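Local coordinates for protein benzoylformate decarboxylase (Mycobacterium smegmatis, PDB 4Q9D) that belongs to the thiamine pyrophosphate-dependent enzyme family and holds a magnesium ion in its C-terminal domain, at residues B[14-18]-B[174-178]; B[93-97]-B[145-150]; B[341-346]-B[386-390]; B[349-355]-B[503-509]; B[426-430]-B[453-457]. The contacts are given in a common frame with arbitrary orientation. Residues are numbered along the deposited sequence.

How the contacts relate
Three alpha/beta domains, each built on a parallel sheet, make up the chain, and the five contacts sample the first and third. Contacts 1 and 2 share the N-terminal domain: contact 2 is nested inside the loop closed by contact 1, their centres lie 13 Å apart, and they touch where Leu18 packs on Tyr146 of helix 138-150. Later in the chain, contacts 3 and 4 interleave, their first segments following each other on the linker that runs from the middle domain to helix 357-367. Contact 5, nested inside contact 4, forms the centre of the C-terminal sheet. Contacts 1 and 4, with centres about 53 Å apart, lie on opposite sides of the chain's centre, each at its own domain.

Contact 1: B[14-18]-B[174-178]; sequences LLRKL and AAVRS
Here segment 14-18 of helix 7-18, in the N-terminal alpha/beta domain of the thiamine pyrophosphate enzyme fold, is covered by an extended loop, 174-178, on its way to the middle domain. Leu18 N is bonded to Leu14 O at 2.9 Å, as in a helix; the loop has no regular structure. The CA atoms come closest at Leu14 and Ala174, 6.3 Å apart, and 246 Å² is buried. Apolar packing dominates. Leu14 (chi1 t, chi2 p) puts CD2 4.0 Å from Ala174 CB and CD1 4.1 Å from Val176 CG2, while Leu18 CD2 lies 4.4 Å from Val176 CG1. The aliphatic part of Lys17 adds CD at 3.5 Å from Val176 CG2. No direct hydrogen bond joins the segments. Beyond them, Arg177 reaches the second subunit, bonding Ala306 O there, so the loop also belongs to a subunit interface. The polar link is one water: it accepts from Lys17 NZ at 2.8 Å and donates to Ala174 O at 2.8 Å.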
# COMPACT_ATOMS: atom_id res chain seq x y z
N LEU B 14 11.57 10.32 -27.70
CA LEU B 14 12.45 9.77 -26.68
C LEU B 14 12.45 8.24 -26.76
O LEU B 14 13.51 7.61 -26.71
CB LEU B 14 12.02 10.20 -25.27
CG LEU B 14 12.70 9.48 -24.11
CD1 LEU B 14 14.20 9.84 -24.08
CD2 LEU B 14 12.04 9.91 -22.81
N LEU B 15 11.26 7.66 -26.87
CA LEU B 15 11.12 6.21 -26.96
C LEU B 15 11.98 5.68 -28.11
O LEU B 15 12.70 4.69 -27.96
CB LEU B 15 9.63 5.83 -27.16
CG LEU B 15 8.69 6.09 -25.97
CD1 LEU B 15 7.28 5.67 -26.32
CD2 LEU B 15 9.18 5.33 -24.69
N ARG B 16 11.93 6.34 -29.27
CA ARG B 16 12.76 5.92 -30.42
C ARG B 16 14.24 5.94 -30.05
O ARG B 16 14.95 4.97 -30.32
CB ARG B 16 12.50 6.82 -31.66
CG ARG B 16 13.26 6.41 -32.93
CD ARG B 16 12.98 7.42 -34.10
NE ARG B 16 11.58 7.35 -34.50
CZ ARG B 16 10.67 8.28 -34.24
NH1 ARG B 16 11.01 9.39 -33.58
NH2 ARG B 16 9.41 8.10 -34.65
N LYS B 17 14.72 7.04 -29.45
CA LYS B 17 16.14 7.11 -29.04
C LYS B 17 16.53 6.02 -28.05
O LYS B 17 17.65 5.54 -28.09
CB LYS B 17 16.46 8.48 -28.43
CG LYS B 17 16.32 9.64 -29.44
CD LYS B 17 16.54 11.00 -28.77
CE LYS B 17 16.17 12.15 -29.71
NZ LYS B 17 16.15 13.45 -28.99
N LEU B 18 15.59 5.62 -27.19
CA LEU B 18 15.85 4.59 -26.19
C LEU B 18 15.77 3.18 -26.78
O LEU B 18 16.18 2.21 -26.14
CB LEU B 18 14.84 4.70 -25.03
CG LEU B 18 14.97 5.98 -24.20
CD1 LEU B 18 14.01 5.97 -23.03
CD2 LEU B 18 16.40 6.09 -23.70
N ALA B 174 12.80 15.85 -24.80
CA ALA B 174 13.12 15.14 -23.55
C ALA B 174 14.60 14.85 -23.48
O ALA B 174 15.19 14.42 -24.47
CB ALA B 174 12.32 13.84 -23.52
N ALA B 175 15.21 15.05 -22.31
CA ALA B 175 16.60 14.70 -22.10
C ALA B 175 16.76 13.18 -22.23
O ALA B 175 15.88 12.42 -21.83
CB ALA B 175 17.08 15.16 -20.72
N VAL B 176 17.86 12.76 -22.83
CA VAL B 176 18.13 11.36 -23.07
C VAL B 176 19.24 10.98 -22.10
O VAL B 176 20.32 11.56 -22.12
CB VAL B 176 18.58 11.11 -24.54
CG1 VAL B 176 18.75 9.59 -24.82
CG2 VAL B 176 17.56 11.70 -25.50
N ARG B 177 18.96 10.04 -21.21
CA ARG B 177 19.97 9.66 -20.24
C ARG B 177 20.35 8.23 -20.47
O ARG B 177 19.63 7.51 -21.16
CB ARG B 177 19.41 9.80 -18.83
CG ARG B 177 19.02 11.23 -18.50
CD ARG B 177 18.76 11.32 -17.00
NE ARG B 177 17.45 10.78 -16.59
CZ ARG B 177 17.28 9.84 -15.65
NH1 ARG B 177 18.33 9.29 -15.04
NH2 ARG B 177 16.05 9.48 -15.30
N SER B 178 21.46 7.82 -19.86
CA SER B 178 21.86 6.42 -19.84
C SER B 178 22.24 6.05 -18.42
O SER B 178 22.70 6.91 -17.66
CB SER B 178 23.04 6.14 -20.82
OG SER B 178 24.26 6.74 -20.34
O HOH W 1 14.42 13.05 -26.82

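Contact 2: B[93-97]-B[145-150]; sequences TPLII and AYAVAM. With FMT (formic acid), chain G.
Helix 138-150 packs on the N-terminal parallel sheet through strand 95-101, a helix-on-sheet layer of an alpha/beta domain. Strand 95-97 and helix 145-150 run at 138° with axes 8.4 Å apart at closest approach; CA atoms pair as Pro94 with Ala149 (4.8 Å) and Ile96 with Ala145 (6.5 Å). Pro94 centres an inverse gamma turn just before the strand. Ile96 (chi1 m, chi2 t) points at the helix, its CG2 4.0 Å from Ala145 CB and its CD1 4.1 Å from Tyr146 CB. The small Ala149 allows close approach: Pro94 CB sits 4.1 Å from Ala149 CB and 3.6 Å from Ala149 O. Met150, m at all three chi angles, folds its SD to 3.7 Å from Pro94 CB. The ring of Tyr146 (chi1 t) carries an OH that donates a very short 2.4 Å hydrogen bond to O1 of formic acid, probably from the crystallisation liquor. With no hydrogen bond between the segments, their contact depends on shape and exclusion of water.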
# COMPACT_ATOMS: atom_id res chain seq x y z
N THR B 93 12.71 -9.09 -15.55
CA THR B 93 12.61 -8.60 -16.91
C THR B 93 12.32 -7.09 -16.93
O THR B 93 11.38 -6.65 -16.27
CB THR B 93 11.48 -9.33 -17.64
OG1 THR B 93 11.69 -10.74 -17.53
CG2 THR B 93 11.43 -8.91 -19.14
N PRO B 94 13.13 -6.31 -17.67
CA PRO B 94 12.89 -4.85 -17.73
C PRO B 94 11.71 -4.48 -18.61
O PRO B 94 11.89 -4.17 -19.77
CB PRO B 94 14.21 -4.29 -18.32
CG PRO B 94 14.72 -5.40 -19.20
CD PRO B 94 14.30 -6.72 -18.47
N LEU B 95 10.50 -4.51 -18.06
CA LEU B 95 9.33 -4.11 -18.82
C LEU B 95 8.83 -2.76 -18.34
O LEU B 95 8.73 -2.54 -17.13
CB LEU B 95 8.20 -5.13 -18.68
CG LEU B 95 8.52 -6.54 -19.20
CD1 LEU B 95 7.32 -7.44 -19.03
CD2 LEU B 95 8.93 -6.49 -20.68
N ILE B 96 8.49 -1.89 -19.27
CA ILE B 96 7.80 -0.64 -18.92
C ILE B 96 6.31 -0.84 -19.19
O ILE B 96 5.87 -0.91 -20.35
CB ILE B 96 8.37 0.55 -19.70
CG1 ILE B 96 9.86 0.68 -19.36
CG2 ILE B 96 7.57 1.85 -19.40
CD1 ILE B 96 10.56 1.69 -20.21
N ILE B 97 5.54 -0.97 -18.11
CA ILE B 97 4.12 -1.22 -18.25
C ILE B 97 3.40 0.13 -18.14
O ILE B 97 3.59 0.85 -17.16
CB ILE B 97 3.58 -2.17 -17.14
CG1 ILE B 97 4.52 -3.37 -16.87
CG2 ILE B 97 2.14 -2.61 -17.47
CD1 ILE B 97 4.56 -4.34 -18.01
N ALA B 145 11.24 5.73 -15.97
CA ALA B 145 10.76 4.35 -15.95
C ALA B 145 11.85 3.43 -16.50
O ALA B 145 12.14 2.37 -15.93
CB ALA B 145 9.46 4.18 -16.75
N TYR B 146 12.45 3.85 -17.62
CA TYR B 146 13.54 3.11 -18.26
C TYR B 146 14.74 3.00 -17.32
O TYR B 146 15.33 1.93 -17.19
CB TYR B 146 13.98 3.84 -19.57
CG TYR B 146 15.18 3.23 -20.30
CD1 TYR B 146 15.00 2.52 -21.49
CD2 TYR B 146 16.48 3.41 -19.84
CE1 TYR B 146 16.09 1.98 -22.18
CE2 TYR B 146 17.58 2.87 -20.52
CZ TYR B 146 17.37 2.16 -21.68
OH TYR B 146 18.45 1.62 -22.35
N ALA B 147 15.09 4.09 -16.64
CA ALA B 147 16.18 4.07 -15.69
C ALA B 147 15.95 3.05 -14.57
O ALA B 147 16.86 2.28 -14.21
CB ALA B 147 16.43 5.48 -15.11
N VAL B 148 14.73 3.03 -14.02
CA VAL B 148 14.46 2.12 -12.90
C VAL B 148 14.46 0.66 -13.38
O VAL B 148 15.07 -0.19 -12.77
CB VAL B 148 13.14 2.41 -12.20
CG1 VAL B 148 12.84 1.28 -11.13
CG2 VAL B 148 13.14 3.83 -11.55
N ALA B 149 13.76 0.39 -14.49
CA ALA B 149 13.68 -0.93 -15.08
C ALA B 149 15.06 -1.51 -15.39
O ALA B 149 15.27 -2.71 -15.23
CB ALA B 149 12.83 -0.90 -16.39
N MET B 150 15.99 -0.67 -15.84
CA MET B 150 17.24 -1.13 -16.43
C MET B 150 18.38 -1.22 -15.44
O MET B 150 19.34 -1.94 -15.69
CB MET B 150 17.65 -0.25 -17.62
CG MET B 150 16.75 -0.43 -18.85
SD MET B 150 16.96 -2.09 -19.58
CE MET B 150 18.56 -1.89 -20.39
C FMT G . 21.26 2.04 -20.36
O1 FMT G . 20.60 1.41 -21.20
O2 FMT G . 21.11 3.25 -20.19

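Contact 3: B[341-346]-B[386-390]; sequences LVRQRH and FTWLP
The backbone of 341-346 is an extended linker with an inverse gamma turn centred on Gln344; opposite it, 386-388 is the C-terminal end of helix 382-388, and Leu389 is the first residue to leave helical phi/psi. Helix C-terminus and linker meet at the edge of the C-terminal alpha/beta domain, with Arg343 and Thr387 CA atoms 5.7 Å apart and 431 Å² buried. Arg343 (chi1 m, chi2 and chi3 t) reaches across the end of the helix: NE donates to Phe386 O at 3.0 Å, and CZ lies over the Phe386 ring, 4.9 Å from its centroid, a cation-pi contact. Its NH2 also bonds Glu244 O, tying the site to the middle domain. Leu341 CD2 meets the edge of the same ring, 3.6 Å from Phe386 CZ. Arg345 runs alongside, its CG 3.5 Å from Thr387 CG2 and its CD over the Trp388 six-membered ring, 4.1 Å from the centroid in a CH-pi contact. Of two bridging waters, one accepts weakly from Gln344 N at 3.0 Å and donates at 2.9 Å to Thr387 OG1, which also bonds Leu383 O in its own helix; the other accepts from Arg343 NH2 at 2.8 Å and donates to Phe386 O at 2.7 Å.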
# COMPACT_ATOMS: atom_id res chain seq x y z
N LEU B 341 27.17 -37.52 -15.09
CA LEU B 341 25.72 -37.54 -14.98
C LEU B 341 25.18 -38.54 -16.00
O LEU B 341 25.48 -38.45 -17.18
CB LEU B 341 25.15 -36.17 -15.33
CG LEU B 341 23.62 -36.16 -15.38
CD1 LEU B 341 23.12 -36.45 -13.98
CD2 LEU B 341 23.10 -34.81 -15.88
N VAL B 342 24.35 -39.47 -15.55
CA VAL B 342 23.79 -40.46 -16.48
C VAL B 342 22.28 -40.33 -16.52
O VAL B 342 21.61 -40.50 -15.51
CB VAL B 342 24.20 -41.92 -16.08
CG1 VAL B 342 23.46 -42.94 -16.97
CG2 VAL B 342 25.74 -42.09 -16.16
N ARG B 343 21.74 -40.02 -17.69
CA ARG B 343 20.30 -39.96 -17.88
C ARG B 343 19.73 -41.35 -18.09
O ARG B 343 20.19 -42.12 -18.94
CB ARG B 343 19.95 -39.07 -19.07
CG ARG B 343 20.23 -37.61 -18.84
CD ARG B 343 20.26 -36.82 -20.14
NE ARG B 343 20.47 -35.39 -19.89
CZ ARG B 343 21.66 -34.83 -19.71
NH1 ARG B 343 22.76 -35.58 -19.75
NH2 ARG B 343 21.77 -33.52 -19.49
N GLN B 344 18.72 -41.69 -17.30
CA GLN B 344 18.05 -42.95 -17.47
C GLN B 344 17.21 -42.90 -18.74
O GLN B 344 16.00 -42.67 -18.67
CB GLN B 344 17.20 -43.26 -16.24
CG GLN B 344 18.03 -43.37 -14.95
CD GLN B 344 19.07 -44.50 -15.01
OE1 GLN B 344 18.72 -45.66 -15.26
NE2 GLN B 344 20.35 -44.16 -14.79
N ARG B 345 17.85 -43.08 -19.89
CA ARG B 345 17.11 -43.12 -21.16
C ARG B 345 16.70 -44.56 -21.47
O ARG B 345 17.48 -45.50 -21.33
CB ARG B 345 17.94 -42.61 -22.34
CG ARG B 345 18.42 -41.19 -22.25
CD ARG B 345 19.19 -40.77 -23.50
NE ARG B 345 19.06 -39.33 -23.74
CZ ARG B 345 20.06 -38.44 -23.78
NH1 ARG B 345 21.33 -38.84 -23.61
NH2 ARG B 345 19.79 -37.15 -23.99
N HIS B 346 15.46 -44.72 -21.90
CA HIS B 346 15.01 -45.92 -22.56
C HIS B 346 13.93 -45.47 -23.55
O HIS B 346 13.19 -44.52 -23.28
CB HIS B 346 14.46 -46.92 -21.55
CG HIS B 346 13.08 -46.60 -21.07
ND1 HIS B 346 11.94 -47.08 -21.70
CD2 HIS B 346 12.65 -45.83 -20.04
CE1 HIS B 346 10.87 -46.63 -21.06
NE2 HIS B 346 11.27 -45.87 -20.05
N PHE B 386 14.40 -33.12 -19.35
CA PHE B 386 15.75 -33.32 -18.86
C PHE B 386 16.45 -34.49 -19.59
O PHE B 386 17.60 -34.39 -20.03
CB PHE B 386 15.72 -33.53 -17.34
CG PHE B 386 17.05 -33.98 -16.76
CD1 PHE B 386 18.09 -33.07 -16.60
CD2 PHE B 386 17.24 -35.30 -16.38
CE1 PHE B 386 19.31 -33.48 -16.07
CE2 PHE B 386 18.47 -35.72 -15.85
CZ PHE B 386 19.50 -34.80 -15.69
N THR B 387 15.72 -35.60 -19.73
CA THR B 387 16.28 -36.81 -20.34
C THR B 387 16.60 -36.63 -21.80
O THR B 387 17.67 -37.00 -22.25
CB THR B 387 15.31 -37.97 -20.21
OG1 THR B 387 15.08 -38.19 -18.82
CG2 THR B 387 15.88 -39.24 -20.86
N TRP B 388 15.68 -36.01 -22.54
CA TRP B 388 15.81 -35.99 -24.00
C TRP B 388 16.19 -34.65 -24.64
O TRP B 388 16.64 -34.64 -25.78
CB TRP B 388 14.51 -36.49 -24.62
CG TRP B 388 14.25 -37.96 -24.35
CD1 TRP B 388 13.29 -38.50 -23.54
CD2 TRP B 388 14.97 -39.07 -24.91
NE1 TRP B 388 13.37 -39.89 -23.56
CE2 TRP B 388 14.40 -40.25 -24.39
CE3 TRP B 388 16.06 -39.17 -25.79
CZ2 TRP B 388 14.87 -41.53 -24.73
CZ3 TRP B 388 16.53 -40.45 -26.13
CH2 TRP B 388 15.93 -41.60 -25.60
N LEU B 389 15.98 -33.53 -23.95
CA LEU B 389 16.27 -32.24 -24.60
C LEU B 389 17.22 -31.39 -23.79
O LEU B 389 16.83 -30.32 -23.30
CB LEU B 389 14.98 -31.45 -24.86
CG LEU B 389 13.86 -32.09 -25.66
CD1 LEU B 389 12.71 -31.06 -25.85
CD2 LEU B 389 14.35 -32.57 -27.02
N PRO B 390 18.48 -31.85 -23.66
CA PRO B 390 19.43 -31.03 -22.90
C PRO B 390 19.63 -29.69 -23.60
O PRO B 390 19.62 -29.61 -24.83
CB PRO B 390 20.73 -31.84 -22.94
CG PRO B 390 20.57 -32.78 -24.15
CD PRO B 390 19.09 -33.09 -24.19
O HOH W 2 19.24 -32.35 -19.61
O HOH W 3 17.13 -39.13 -17.04

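Contact 4: B[349-355]-B[503-509]; sequences IPSTAPM and VESTDML
Met355 (chi1 p, chi2 t, chi3 p) lays its thioether against the start of helix 506-518, with CE 3.5 Å from Ser505 C and 4.5 Å from Val503 CG2, and SD 3.8 Å from Thr506 CG2 and 4.4 Å from Leu509 CD2. On the inner side Met355 and Leu509 both also touch Val527 of strand 523-528. The backbone of 349-355 is extended and irregular, with cis peptide bonds before Pro350 and Pro354. It runs past 504-506 in the opposite direction with CA pairs Ser351-Thr506 (5.5 Å), Thr352-Ser505 (4.0 Å) and Ala353-Glu504 (4.8 Å), making a single beta bridge at Thr352 and Ser505. Two main-chain hydrogen bonds fix this register: Thr506 N to Ser351 O at 2.8 Å and Ala353 N to Glu504 O at 2.6 Å. The side chain of Thr506 (chi1 p) adds another bond, its OG1 accepting from Ser351 N at 3.0 Å, and the same OG1 lies 3.6 Å from Pro350 CB. A water accepts from Asp507 N at 3.2 Å and donates weakly to Ser351 O at 3.5 Å. In all 386 Å² is buried. Within 503-509, Ser505 (chi1 p) occupies the N-cap, its OG accepting from Met508 N at 3.0 Å. The whole is a side-chain-capped helix N-terminus, bridged by a passing linker at the edge of the C-terminal alpha/beta domain.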
# COMPACT_ATOMS: atom_id res chain seq x y z
N ILE B 349 9.77 -45.54 -28.56
CA ILE B 349 9.50 -45.45 -30.00
C ILE B 349 9.71 -46.83 -30.61
O ILE B 349 10.68 -47.50 -30.27
CB ILE B 349 10.51 -44.51 -30.67
CG1 ILE B 349 10.31 -43.08 -30.20
CG2 ILE B 349 10.49 -44.65 -32.20
CD1 ILE B 349 11.29 -42.12 -30.87
N PRO B 350 8.81 -47.27 -31.50
CA PRO B 350 7.59 -46.56 -31.91
C PRO B 350 6.43 -46.81 -30.96
O PRO B 350 6.46 -47.71 -30.12
CB PRO B 350 7.26 -47.17 -33.27
CG PRO B 350 7.72 -48.63 -33.10
CD PRO B 350 9.00 -48.52 -32.29
N SER B 351 5.39 -46.00 -31.10
CA SER B 351 4.27 -46.08 -30.19
C SER B 351 3.05 -45.46 -30.87
O SER B 351 3.19 -44.55 -31.70
CB SER B 351 4.62 -45.37 -28.88
OG SER B 351 3.61 -45.54 -27.92
N THR B 352 1.86 -45.97 -30.57
CA THR B 352 0.66 -45.32 -31.08
C THR B 352 0.04 -44.45 -29.98
O THR B 352 0.28 -44.68 -28.79
CB THR B 352 -0.41 -46.30 -31.59
OG1 THR B 352 -0.76 -47.19 -30.53
CG2 THR B 352 0.07 -47.09 -32.80
N ALA B 353 -0.75 -43.47 -30.38
CA ALA B 353 -1.41 -42.60 -29.41
C ALA B 353 -2.50 -43.39 -28.73
O ALA B 353 -3.17 -44.19 -29.36
CB ALA B 353 -2.00 -41.39 -30.11
N PRO B 354 -2.70 -43.16 -27.42
CA PRO B 354 -1.95 -42.20 -26.61
C PRO B 354 -0.63 -42.78 -26.17
O PRO B 354 -0.54 -43.95 -25.81
CB PRO B 354 -2.87 -41.98 -25.40
CG PRO B 354 -3.56 -43.27 -25.25
CD PRO B 354 -3.80 -43.77 -26.66
N MET B 355 0.41 -41.95 -26.21
CA MET B 355 1.76 -42.41 -25.92
C MET B 355 2.29 -41.83 -24.61
O MET B 355 1.68 -40.94 -24.01
CB MET B 355 2.67 -42.04 -27.08
CG MET B 355 2.74 -40.57 -27.32
SD MET B 355 3.56 -40.18 -28.88
CE MET B 355 2.22 -40.44 -30.04
N VAL B 503 -1.91 -35.85 -33.58
CA VAL B 503 -1.05 -36.95 -33.97
C VAL B 503 -1.56 -38.29 -33.41
O VAL B 503 -2.10 -38.36 -32.29
CB VAL B 503 0.42 -36.66 -33.62
CG1 VAL B 503 0.80 -35.23 -34.06
CG2 VAL B 503 0.67 -36.82 -32.17
N GLU B 504 -1.39 -39.35 -34.20
CA GLU B 504 -1.88 -40.69 -33.84
C GLU B 504 -0.79 -41.68 -33.42
O GLU B 504 -1.07 -42.77 -32.90
CB GLU B 504 -2.68 -41.27 -35.02
CG GLU B 504 -3.87 -40.40 -35.41
CD GLU B 504 -4.43 -40.67 -36.81
OE1 GLU B 504 -4.25 -41.79 -37.35
OE2 GLU B 504 -5.04 -39.74 -37.39
N SER B 505 0.46 -41.30 -33.62
CA SER B 505 1.56 -42.23 -33.41
C SER B 505 2.86 -41.46 -33.37
O SER B 505 2.91 -40.28 -33.77
CB SER B 505 1.64 -43.21 -34.58
OG SER B 505 1.98 -42.50 -35.77
N THR B 506 3.92 -42.13 -32.96
CA THR B 506 5.25 -41.53 -33.03
C THR B 506 5.66 -41.26 -34.47
O THR B 506 6.34 -40.26 -34.74
CB THR B 506 6.30 -42.38 -32.30
OG1 THR B 506 6.25 -43.73 -32.78
CG2 THR B 506 6.03 -42.36 -30.80
N ASP B 507 5.26 -42.12 -35.41
CA ASP B 507 5.58 -41.83 -36.82
C ASP B 507 4.94 -40.54 -37.29
O ASP B 507 5.56 -39.74 -37.98
CB ASP B 507 5.10 -42.93 -37.77
CG ASP B 507 5.91 -44.23 -37.64
OD1 ASP B 507 7.14 -44.18 -37.44
OD2 ASP B 507 5.28 -45.30 -37.74
N MET B 508 3.65 -40.39 -36.99
CA MET B 508 2.91 -39.20 -37.42
C MET B 508 3.48 -37.96 -36.73
O MET B 508 3.68 -36.93 -37.38
CB MET B 508 1.43 -39.36 -37.11
CG MET B 508 0.60 -38.30 -37.80
SD MET B 508 -1.15 -38.54 -37.56
CE MET B 508 -1.72 -36.87 -37.95
N LEU B 509 3.79 -38.08 -35.45
CA LEU B 509 4.43 -36.98 -34.71
C LEU B 509 5.70 -36.52 -35.41
O LEU B 509 5.94 -35.31 -35.63
CB LEU B 509 4.72 -37.41 -33.25
CG LEU B 509 5.46 -36.36 -32.40
CD1 LEU B 509 4.69 -35.01 -32.37
CD2 LEU B 509 5.64 -36.90 -31.00
O HOH W 4 4.47 -45.17 -34.87

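Contact 5: B[426-430]-B[453-457]; sequences RTVVA and PIVFV
This is a parallel strand pairing at the centre of the six-stranded sheet of the C-terminal thiamine pyrophosphate-binding domain, where strand 428-433 lies beside strand 454-460. The strand segments 428-430 and 454-457 run 4.8 Å apart at 13°, in a register that matches Val428 with Ile454, Val429 with Val455 and Ala430 with Phe456 (CA atoms 4.8, 5.0 and 4.9 Å apart). Four hydrogen bonds join them, from Val428 N to Pro453 O (3.0 Å), Val455 N to Val428 O (2.8 Å), Ala430 N to Val455 O (3.0 Å) and Val457 N to Ala430 O (2.7 Å). Ile454 CA also approaches Val428 O at 3.3 Å as a CA-H...O contact. Val428, Ala430, Ile454 and Phe456 share one face: Val428 CB is 4.2 Å from Ile454 CG1, and Ala430 CB is 4.0 Å from Phe456 CD1. Helix 408-421 covers part of it, touching Val428 and Ile454. Val429 and Val455 (both chi1 t) point to the other face, where helix 506-518 meets Val455 and Thr427 CG2 lies 4.1 Å from Val455 CG2. Arg426 turns away to a salt bridge with Asp419. These strands lead towards the magnesium site of Asp434, Asn461 and Glu463, an arrangement typical of the thiamine pyrophosphate-binding fold, whose metal ligands follow the C-terminal ends of neighbouring parallel strands.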
# COMPACT_ATOMS: atom_id res chain seq x y z
N ARG B 426 15.73 -18.90 -36.15
CA ARG B 426 15.65 -20.19 -35.47
C ARG B 426 14.21 -20.46 -35.20
O ARG B 426 13.34 -19.58 -35.37
CB ARG B 426 16.46 -20.19 -34.17
CG ARG B 426 15.81 -19.40 -33.05
CD ARG B 426 16.61 -19.47 -31.75
NE ARG B 426 16.09 -18.46 -30.83
CZ ARG B 426 16.57 -18.24 -29.61
NH1 ARG B 426 17.59 -18.94 -29.14
NH2 ARG B 426 16.01 -17.31 -28.86
N THR B 427 13.95 -21.69 -34.79
CA THR B 427 12.61 -22.11 -34.49
C THR B 427 12.44 -22.16 -32.98
O THR B 427 13.39 -22.43 -32.23
CB THR B 427 12.25 -23.47 -35.15
OG1 THR B 427 12.31 -23.33 -36.58
CG2 THR B 427 10.82 -23.91 -34.80
N VAL B 428 11.23 -21.83 -32.54
CA VAL B 428 10.86 -21.98 -31.14
C VAL B 428 9.98 -23.21 -31.02
O VAL B 428 8.95 -23.34 -31.72
CB VAL B 428 10.09 -20.75 -30.60
CG1 VAL B 428 9.61 -21.02 -29.15
CG2 VAL B 428 10.98 -19.54 -30.64
N VAL B 429 10.39 -24.13 -30.16
CA VAL B 429 9.62 -25.33 -29.88
C VAL B 429 9.12 -25.22 -28.44
O VAL B 429 9.90 -25.14 -27.50
CB VAL B 429 10.48 -26.59 -30.04
CG1 VAL B 429 9.68 -27.86 -29.62
CG2 VAL B 429 11.00 -26.67 -31.49
N ALA B 430 7.80 -25.21 -28.29
CA ALA B 430 7.19 -25.02 -26.99
C ALA B 430 6.45 -26.29 -26.65
O ALA B 430 5.55 -26.70 -27.38
CB ALA B 430 6.20 -23.79 -27.03
N PRO B 453 7.76 -18.66 -36.60
CA PRO B 453 8.19 -20.07 -36.64
C PRO B 453 8.16 -20.66 -35.24
O PRO B 453 9.20 -20.86 -34.58
CB PRO B 453 9.64 -19.99 -37.17
CG PRO B 453 10.13 -18.65 -36.61
CD PRO B 453 8.90 -17.72 -36.65
N ILE B 454 6.95 -20.99 -34.81
CA ILE B 454 6.76 -21.61 -33.52
C ILE B 454 6.01 -22.91 -33.70
O ILE B 454 4.96 -22.97 -34.35
CB ILE B 454 5.96 -20.71 -32.56
CG1 ILE B 454 6.59 -19.31 -32.46
CG2 ILE B 454 5.86 -21.39 -31.19
CD1 ILE B 454 5.71 -18.36 -31.66
N VAL B 455 6.54 -23.97 -33.10
CA VAL B 455 5.85 -25.25 -33.09
C VAL B 455 5.39 -25.50 -31.66
O VAL B 455 6.22 -25.71 -30.77
CB VAL B 455 6.77 -26.41 -33.55
CG1 VAL B 455 5.99 -27.71 -33.56
CG2 VAL B 455 7.36 -26.11 -34.94
N PHE B 456 4.09 -25.44 -31.44
CA PHE B 456 3.52 -25.68 -30.11
C PHE B 456 3.21 -27.18 -30.05
O PHE B 456 2.36 -27.67 -30.80
CB PHE B 456 2.20 -24.88 -29.92
CG PHE B 456 2.38 -23.38 -29.97
CD1 PHE B 456 2.83 -22.67 -28.85
CD2 PHE B 456 2.10 -22.67 -31.12
CE1 PHE B 456 2.99 -21.27 -28.88
CE2 PHE B 456 2.25 -21.26 -31.17
CZ PHE B 456 2.71 -20.57 -30.05
N VAL B 457 3.87 -27.90 -29.16
CA VAL B 457 3.60 -29.31 -28.98
C VAL B 457 2.82 -29.47 -27.70
O VAL B 457 3.35 -29.29 -26.60
CB VAL B 457 4.89 -30.12 -28.89
CG1 VAL B 457 4.57 -31.61 -28.60
CG2 VAL B 457 5.71 -29.95 -30.13